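Local coordinates for uncharacterized protein (Sinorhizobium meliloti, PDB 4DNH) that is of unknown function but folds as a TIM barrel and may be an enzyme related to dihydrodipicolinate synthase, at residues L191-D196 with A206-A211; F258-L263 with E303-T308. All blocks are in the same frame, centred on the assembly; numbering follows the deposited sequence.

Contact 1 (L191-D196 with A206-A211); sequences LGEMFD and ADHMAA
Glu193 and His208 meet through a single His-carboxylate hydrogen bond across a beta-alpha loop of the TIM barrel. The loop runs from the C-terminal end of strand 186-191 to helix 208-221. Its two ends are far apart: the nearest CA atoms, of Glu193 and Ala206, are 10.5 Å from each other. The two side chains reach across the gap between the segments and carry nearly all of the small buried surface. His208 NE2 donates to Glu193 OE1 at 2.7 Å. The oxygen sits at the ring edge, close to the imidazole plane, yet the N-H angle of 135° shows a bent bond. On the carboxylate side the donor comes from the syn side, somewhat out of plane, and the two flat groups are turned 52° against each other. The Glu193 chain bends at chi2 (-91°), which turns its carboxylate toward the ring. The side chain of His208 also touches Trp190 on strand 186-191 and Lys238 on helix 236-243. At the start of the loop, Gly192 is joined by backbone hydrogen bonding to Ser232 of barrel strand 226-232. Asp207 is the N-cap of helix 208-221. Its OD1 accepts from Met209 N at 2.8 Å, with the donor above the carboxylate plane.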
ATOM      1  N   LEU A 191       6.300   0.747   9.427  1.00 46.71           N
ATOM      2  CA  LEU A 191       6.877   0.568   8.100  1.00 46.03           C
ATOM      3  C   LEU A 191       8.331   0.095   8.228  1.00 47.35           C
ATOM      4  O   LEU A 191       9.147   0.793   8.825  1.00 48.55           O
ATOM      5  CB  LEU A 191       6.826   1.915   7.366  1.00 46.46           C
ATOM      6  CG  LEU A 191       7.188   2.114   5.882  1.00 46.71           C
ATOM      7  CD1 LEU A 191       6.363   1.217   4.969  1.00 45.67           C
ATOM      8  CD2 LEU A 191       6.989   3.573   5.499  1.00 44.63           C
ATOM      9  N   GLY A 192       8.652  -1.075   7.676  1.00 46.65           N
ATOM     10  CA  GLY A 192      10.019  -1.629   7.756  1.00 50.19           C
ATOM     11  C   GLY A 192      11.069  -0.942   6.880  1.00 52.57           C
ATOM     12  O   GLY A 192      10.730  -0.203   5.951  1.00 51.29           O
ATOM     13  N   GLU A 193      12.344  -1.191   7.186  1.00 56.54           N
ATOM     14  CA  GLU A 193      13.475  -0.529   6.512  1.00 59.99           C
ATOM     15  C   GLU A 193      13.679  -0.889   5.038  1.00 56.69           C
ATOM     16  O   GLU A 193      14.380  -0.177   4.308  1.00 55.98           O
ATOM     17  CB  GLU A 193      14.805  -0.680   7.287  1.00 63.69           C
ATOM     18  CG  GLU A 193      15.076  -2.036   7.921  1.00 72.97           C
ATOM     19  CD  GLU A 193      14.551  -2.123   9.347  1.00 83.41           C
ATOM     20  OE1 GLU A 193      13.550  -2.840   9.567  1.00 86.72           O
ATOM     21  OE2 GLU A 193      15.125  -1.461  10.246  1.00 83.73           O
HETATM   22  N   MSE A 194      13.077  -1.983   4.595  1.00 54.40           N
HETATM   23  CA  MSE A 194      13.182  -2.365   3.184  1.00 57.37           C
HETATM   24  C   MSE A 194      12.316  -1.451   2.354  1.00 53.68           C
HETATM   25  O   MSE A 194      12.588  -1.232   1.167  1.00 57.88           O
HETATM   26  CB  MSE A 194      12.822  -3.827   2.980  1.00 61.84           C
HETATM   27  CG  MSE A 194      12.724  -4.470   4.350  1.00 75.11           C
HETATM   28 SE   MSE A 194      10.836  -4.437   4.917  1.00 81.03          SE
HETATM   29  CE  MSE A 194      10.845  -6.384   4.631  1.00 83.81           C
ATOM     30  N   PHE A 195      11.278  -0.908   2.981  1.00 47.12           N
ATOM     31  CA  PHE A 195      10.433   0.095   2.357  1.00 46.04           C
ATOM     32  C   PHE A 195      11.008   1.510   2.537  1.00 48.35           C
ATOM     33  O   PHE A 195      10.961   2.339   1.602  1.00 47.45           O
ATOM     34  CB  PHE A 195       8.995   0.001   2.880  1.00 43.42           C
ATOM     35  CG  PHE A 195       8.299  -1.288   2.521  1.00 41.32           C
ATOM     36  CD1 PHE A 195       7.831  -1.507   1.228  1.00 40.22           C
ATOM     37  CD2 PHE A 195       8.112  -2.283   3.475  1.00 40.53           C
ATOM     38  CE1 PHE A 195       7.194  -2.694   0.891  1.00 40.07           C
ATOM     39  CE2 PHE A 195       7.467  -3.467   3.150  1.00 40.87           C
ATOM     40  CZ  PHE A 195       7.007  -3.674   1.854  1.00 41.40           C
ATOM     41  N   ASP A 196      11.558   1.776   3.723  1.00 47.40           N
ATOM     42  CA  ASP A 196      12.172   3.065   4.006  1.00 49.87           C
ATOM     43  C   ASP A 196      13.415   2.870   4.860  1.00 53.11           C
ATOM     44  O   ASP A 196      13.314   2.632   6.072  1.00 54.69           O
ATOM     45  CB  ASP A 196      11.181   4.015   4.695  1.00 52.50           C
ATOM     46  CG  ASP A 196      11.509   5.490   4.457  1.00 57.39           C
ATOM     47  OD1 ASP A 196      12.708   5.855   4.341  1.00 61.79           O
ATOM     48  OD2 ASP A 196      10.557   6.295   4.385  1.00 56.13           O
ATOM     49  N   ALA A 206      17.115  -1.866  17.341  1.00 75.35           N
ATOM     50  CA  ALA A 206      17.504  -2.422  16.038  1.00 73.41           C
ATOM     51  C   ALA A 206      16.904  -3.826  15.804  1.00 71.04           C
ATOM     52  O   ALA A 206      16.768  -4.275  14.661  1.00 65.78           O
ATOM     53  CB  ALA A 206      19.021  -2.432  15.902  1.00 72.27           C
ATOM     54  N   ASP A 207      16.548  -4.488  16.908  1.00 73.38           N
ATOM     55  CA  ASP A 207      15.947  -5.819  16.912  1.00 71.16           C
ATOM     56  C   ASP A 207      14.429  -5.701  16.885  1.00 71.65           C
ATOM     57  O   ASP A 207      13.830  -5.117  17.793  1.00 74.58           O
ATOM     58  CB  ASP A 207      16.394  -6.587  18.164  1.00 70.43           C
ATOM     59  CG  ASP A 207      15.826  -7.996  18.235  1.00 70.49           C
ATOM     60  OD1 ASP A 207      14.875  -8.322  17.496  1.00 67.90           O
ATOM     61  OD2 ASP A 207      16.340  -8.796  19.044  1.00 75.11           O
ATOM     62  N   HIS A 208      13.815  -6.286  15.862  1.00 69.99           N
ATOM     63  CA  HIS A 208      12.364  -6.207  15.674  1.00 71.86           C
ATOM     64  C   HIS A 208      11.537  -6.816  16.785  1.00 74.05           C
ATOM     65  O   HIS A 208      10.406  -6.397  17.016  1.00 74.95           O
ATOM     66  CB  HIS A 208      11.964  -6.783  14.315  1.00 70.76           C
ATOM     67  CG  HIS A 208      12.442  -5.959  13.143  1.00 73.20           C
ATOM     68  ND1 HIS A 208      12.916  -6.513  12.012  1.00 75.97           N
ATOM     69  CD2 HIS A 208      12.511  -4.575  12.960  1.00 74.70           C
ATOM     70  CE1 HIS A 208      13.261  -5.539  11.140  1.00 72.24           C
ATOM     71  NE2 HIS A 208      13.014  -4.353  11.724  1.00 72.50           N
HETATM   72  N   MSE A 209      12.095  -7.796  17.488  1.00 77.84           N
HETATM   73  CA  MSE A 209      11.384  -8.481  18.580  1.00 82.99           C
HETATM   74  C   MSE A 209      11.322  -7.626  19.816  1.00 78.53           C
HETATM   75  O   MSE A 209      10.405  -7.758  20.628  1.00 78.62           O
HETATM   76  CB  MSE A 209      12.054  -9.814  18.935  1.00 91.95           C
HETATM   77  CG  MSE A 209      11.807 -10.921  17.902  1.00100.44           C
HETATM   78 SE   MSE A 209       9.895 -11.123  17.417  1.00109.10          SE
HETATM   79  CE  MSE A 209       9.233 -11.891  19.116  1.00105.63           C
ATOM     80  N   ALA A 210      12.304  -6.749  19.972  1.00 75.96           N
ATOM     81  CA  ALA A 210      12.372  -5.877  21.132  1.00 76.75           C
ATOM     82  C   ALA A 210      11.636  -4.571  20.856  1.00 73.48           C
ATOM     83  O   ALA A 210      11.002  -4.015  21.741  1.00 75.60           O
ATOM     84  CB  ALA A 210      13.825  -5.624  21.519  1.00 77.88           C
ATOM     85  N   ALA A 211      11.719  -4.095  19.619  1.00 71.89           N
ATOM     86  CA  ALA A 211      10.925  -2.960  19.160  1.00 69.53           C
ATOM     87  C   ALA A 211       9.412  -3.247  19.267  1.00 71.34           C
ATOM     88  O   ALA A 211       8.629  -2.363  19.624  1.00 71.22           O
ATOM     89  CB  ALA A 211      11.314  -2.589  17.739  1.00 64.32           C
TER

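Contact 2 (F258-L263 with E303-T308); sequences FNYAEL and ELLEPT
Ala261 and Leu305 mark the closest backbone approach, with their CA atoms 6.4 Å apart. Ala261 lies in the first turn of helix 260-265, and Leu305 belongs to helix 298-305. The CB atoms of both point toward the other segment, and Ala261 CB lies 4.3 Å from Leu305 CB. Tyr260 sets off beside this pair, but its far end swings in. Its CG lies between the backbone N and the carbonyl carbon (chi1 56°). The ring edge then reaches Leu305, with CE2 4.0 Å from Leu305 CG. The phenol OH donates to Thr308 OG1 over a short 2.5 Å, and OG1 lies in the ring plane. Thr308 OG1 in turn donates to Leu305 O, also at 2.5 Å, on a lone pair in the carbonyl plane. Leu305 O accepts from Thr308 N as well, so two bonds grip it. A phenylalanine in place of Tyr260 would probably leave Thr308 OG1 without its phenol donor at this buried place. Val309 and Ser312 of helix 308-315 also touch Tyr260. This is outer-layer packing of a TIM barrel: the helix after strand 251-254 rests against helices that follow strand 273-276.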
ATOM      1  N   PHE A 258       3.817 -10.415   0.953  1.00 43.51           N
ATOM      2  CA  PHE A 258       4.349 -11.747   0.634  1.00 43.02           C
ATOM      3  C   PHE A 258       3.453 -12.870   1.142  1.00 44.20           C
ATOM      4  O   PHE A 258       3.452 -13.971   0.587  1.00 45.78           O
ATOM      5  CB  PHE A 258       5.736 -11.923   1.241  1.00 44.75           C
ATOM      6  CG  PHE A 258       6.855 -11.588   0.312  1.00 43.96           C
ATOM      7  CD1 PHE A 258       7.102 -10.270  -0.055  1.00 42.34           C
ATOM      8  CD2 PHE A 258       7.690 -12.593  -0.174  1.00 44.21           C
ATOM      9  CE1 PHE A 258       8.142  -9.956  -0.911  1.00 41.24           C
ATOM     10  CE2 PHE A 258       8.740 -12.289  -1.028  1.00 44.30           C
ATOM     11  CZ  PHE A 258       8.962 -10.967  -1.396  1.00 43.30           C
ATOM     12  N   ASN A 259       2.676 -12.569   2.184  1.00 44.82           N
ATOM     13  CA  ASN A 259       1.982 -13.574   2.994  1.00 44.43           C
ATOM     14  C   ASN A 259       0.517 -13.310   3.329  1.00 46.62           C
ATOM     15  O   ASN A 259      -0.069 -14.023   4.154  1.00 50.04           O
ATOM     16  CB  ASN A 259       2.760 -13.745   4.277  1.00 43.13           C
ATOM     17  CG  ASN A 259       4.117 -14.340   4.022  1.00 41.90           C
ATOM     18  OD1 ASN A 259       4.218 -15.412   3.432  1.00 40.98           O
ATOM     19  ND2 ASN A 259       5.171 -13.629   4.414  1.00 41.40           N
ATOM     20  N   TYR A 260      -0.063 -12.304   2.674  1.00 43.70           N
ATOM     21  CA  TYR A 260      -1.437 -11.855   2.904  1.00 43.95           C
ATOM     22  C   TYR A 260      -2.533 -12.939   2.895  1.00 47.79           C
ATOM     23  O   TYR A 260      -3.420 -12.929   3.754  1.00 50.80           O
ATOM     24  CB  TYR A 260      -1.792 -10.726   1.927  1.00 40.90           C
ATOM     25  CG  TYR A 260      -1.620 -11.062   0.456  1.00 39.69           C
ATOM     26  CD1 TYR A 260      -0.370 -10.979  -0.165  1.00 38.06           C
ATOM     27  CD2 TYR A 260      -2.718 -11.441  -0.324  1.00 40.18           C
ATOM     28  CE1 TYR A 260      -0.216 -11.286  -1.512  1.00 37.91           C
ATOM     29  CE2 TYR A 260      -2.579 -11.750  -1.672  1.00 39.22           C
ATOM     30  CZ  TYR A 260      -1.325 -11.674  -2.266  1.00 39.18           C
ATOM     31  OH  TYR A 260      -1.189 -11.983  -3.616  1.00 39.03           O
ATOM     32  N   ALA A 261      -2.488 -13.863   1.941  1.00 46.69           N
ATOM     33  CA  ALA A 261      -3.521 -14.904   1.864  1.00 48.10           C
ATOM     34  C   ALA A 261      -3.572 -15.737   3.146  1.00 53.44           C
ATOM     35  O   ALA A 261      -4.645 -15.889   3.736  1.00 55.98           O
ATOM     36  CB  ALA A 261      -3.322 -15.790   0.641  1.00 46.49           C
ATOM     37  N   GLU A 262      -2.402 -16.235   3.578  1.00 54.31           N
ATOM     38  CA  GLU A 262      -2.258 -17.023   4.801  1.00 54.86           C
ATOM     39  C   GLU A 262      -2.705 -16.251   6.037  1.00 53.63           C
ATOM     40  O   GLU A 262      -3.398 -16.805   6.904  1.00 56.83           O
ATOM     41  CB  GLU A 262      -0.807 -17.500   4.988  1.00 56.79           C
ATOM     42  CG  GLU A 262      -0.614 -18.398   6.207  1.00 61.72           C
ATOM     43  CD  GLU A 262       0.846 -18.650   6.578  1.00 69.96           C
ATOM     44  OE1 GLU A 262       1.713 -18.634   5.673  1.00 70.91           O
ATOM     45  OE2 GLU A 262       1.128 -18.886   7.785  1.00 70.36           O
ATOM     46  N   LEU A 263      -2.300 -14.985   6.116  1.00 49.22           N
ATOM     47  CA  LEU A 263      -2.582 -14.152   7.284  1.00 49.29           C
ATOM     48  C   LEU A 263      -4.034 -13.692   7.368  1.00 49.68           C
ATOM     49  O   LEU A 263      -4.622 -13.716   8.458  1.00 51.55           O
ATOM     50  CB  LEU A 263      -1.630 -12.954   7.333  1.00 50.28           C
ATOM     51  CG  LEU A 263      -0.128 -13.271   7.376  1.00 51.69           C
ATOM     52  CD1 LEU A 263       0.692 -12.055   6.980  1.00 50.19           C
ATOM     53  CD2 LEU A 263       0.263 -13.764   8.753  1.00 52.91           C
ATOM     54  N   GLU A 303      -8.319 -20.528  -3.876  1.00 56.33           N
ATOM     55  CA  GLU A 303      -8.316 -20.754  -5.325  1.00 58.70           C
ATOM     56  C   GLU A 303      -8.110 -19.451  -6.093  1.00 54.33           C
ATOM     57  O   GLU A 303      -7.425 -19.437  -7.112  1.00 52.16           O
ATOM     58  CB  GLU A 303      -9.633 -21.386  -5.784  1.00 67.05           C
ATOM     59  CG  GLU A 303      -9.709 -22.900  -5.659  1.00 80.97           C
ATOM     60  CD  GLU A 303     -11.107 -23.450  -5.938  1.00 94.68           C
ATOM     61  OE1 GLU A 303     -11.963 -22.688  -6.452  1.00100.63           O
ATOM     62  OE2 GLU A 303     -11.356 -24.644  -5.641  1.00 95.76           O
ATOM     63  N   LEU A 304      -8.733 -18.377  -5.606  1.00 51.61           N
ATOM     64  CA  LEU A 304      -8.624 -17.060  -6.211  1.00 50.17           C
ATOM     65  C   LEU A 304      -7.307 -16.344  -5.842  1.00 51.77           C
ATOM     66  O   LEU A 304      -6.653 -15.739  -6.706  1.00 50.85           O
ATOM     67  CB  LEU A 304      -9.830 -16.195  -5.815  1.00 50.08           C
ATOM     68  CG  LEU A 304     -11.229 -16.503  -6.403  1.00 51.57           C
ATOM     69  CD1 LEU A 304     -12.318 -15.798  -5.618  1.00 50.13           C
ATOM     70  CD2 LEU A 304     -11.357 -16.138  -7.879  1.00 51.04           C
ATOM     71  N   LEU A 305      -6.905 -16.432  -4.573  1.00 49.91           N
ATOM     72  CA  LEU A 305      -5.806 -15.612  -4.087  1.00 46.94           C
ATOM     73  C   LEU A 305      -4.433 -16.250  -4.246  1.00 48.56           C
ATOM     74  O   LEU A 305      -3.488 -15.574  -4.667  1.00 48.46           O
ATOM     75  CB  LEU A 305      -6.055 -15.192  -2.646  1.00 46.59           C
ATOM     76  CG  LEU A 305      -5.965 -13.716  -2.244  1.00 46.30           C
ATOM     77  CD1 LEU A 305      -6.494 -12.729  -3.285  1.00 45.38           C
ATOM     78  CD2 LEU A 305      -6.669 -13.501  -0.916  1.00 44.57           C
ATOM     79  N   GLU A 306      -4.310 -17.543  -3.950  1.00 50.59           N
ATOM     80  CA  GLU A 306      -3.007 -18.228  -4.077  1.00 53.43           C
ATOM     81  C   GLU A 306      -2.278 -17.994  -5.409  1.00 49.87           C
ATOM     82  O   GLU A 306      -1.069 -17.891  -5.412  1.00 51.79           O
ATOM     83  CB  GLU A 306      -3.091 -19.736  -3.766  1.00 60.15           C
ATOM     84  CG  GLU A 306      -2.788 -20.094  -2.311  1.00 69.60           C
ATOM     85  CD  GLU A 306      -3.237 -21.503  -1.921  1.00 79.69           C
ATOM     86  OE1 GLU A 306      -3.657 -22.276  -2.809  1.00 85.21           O
ATOM     87  OE2 GLU A 306      -3.177 -21.846  -0.716  1.00 79.60           O
ATOM     88  N   PRO A 307      -3.004 -17.919  -6.541  1.00 48.59           N
ATOM     89  CA  PRO A 307      -2.308 -17.600  -7.807  1.00 48.36           C
ATOM     90  C   PRO A 307      -1.711 -16.168  -7.906  1.00 44.78           C
ATOM     91  O   PRO A 307      -0.759 -15.921  -8.657  1.00 43.37           O
ATOM     92  CB  PRO A 307      -3.410 -17.814  -8.857  1.00 49.70           C
ATOM     93  CG  PRO A 307      -4.339 -18.811  -8.220  1.00 48.93           C
ATOM     94  CD  PRO A 307      -4.397 -18.341  -6.796  1.00 48.35           C
ATOM     95  N   THR A 308      -2.265 -15.237  -7.145  1.00 43.17           N
ATOM     96  CA  THR A 308      -1.737 -13.892  -7.116  1.00 41.66           C
ATOM     97  C   THR A 308      -0.449 -13.825  -6.311  1.00 42.49           C
ATOM     98  O   THR A 308       0.416 -12.998  -6.588  1.00 45.26           O
ATOM     99  CB  THR A 308      -2.748 -12.910  -6.498  1.00 40.04           C
ATOM    100  OG1 THR A 308      -2.863 -13.179  -5.095  1.00 39.75           O
ATOM    101  CG2 THR A 308      -4.121 -13.035  -7.179  1.00 37.51           C
TER

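Overall arrangement
Contact 1 is a surface contact and contact 2 a buried one. Their centres are 24 Å apart, and the nearest atoms stay about 7 Å from each other. They share no helix or strand, and they follow one another along the chain. Contact 1 spans one local loop between the fifth barrel strand and its helix, and rests on one polar bond between partly exposed side chains. Contact 2 joins more distant parts of the chain. It combines apolar packing with two hydroxyl hydrogen bonds in series, the second made to a backbone carbonyl. Helix 236-243 lies near both: it is touched by His208 of contact 1 and, through Ile240, by Leu263 of segment 258-263.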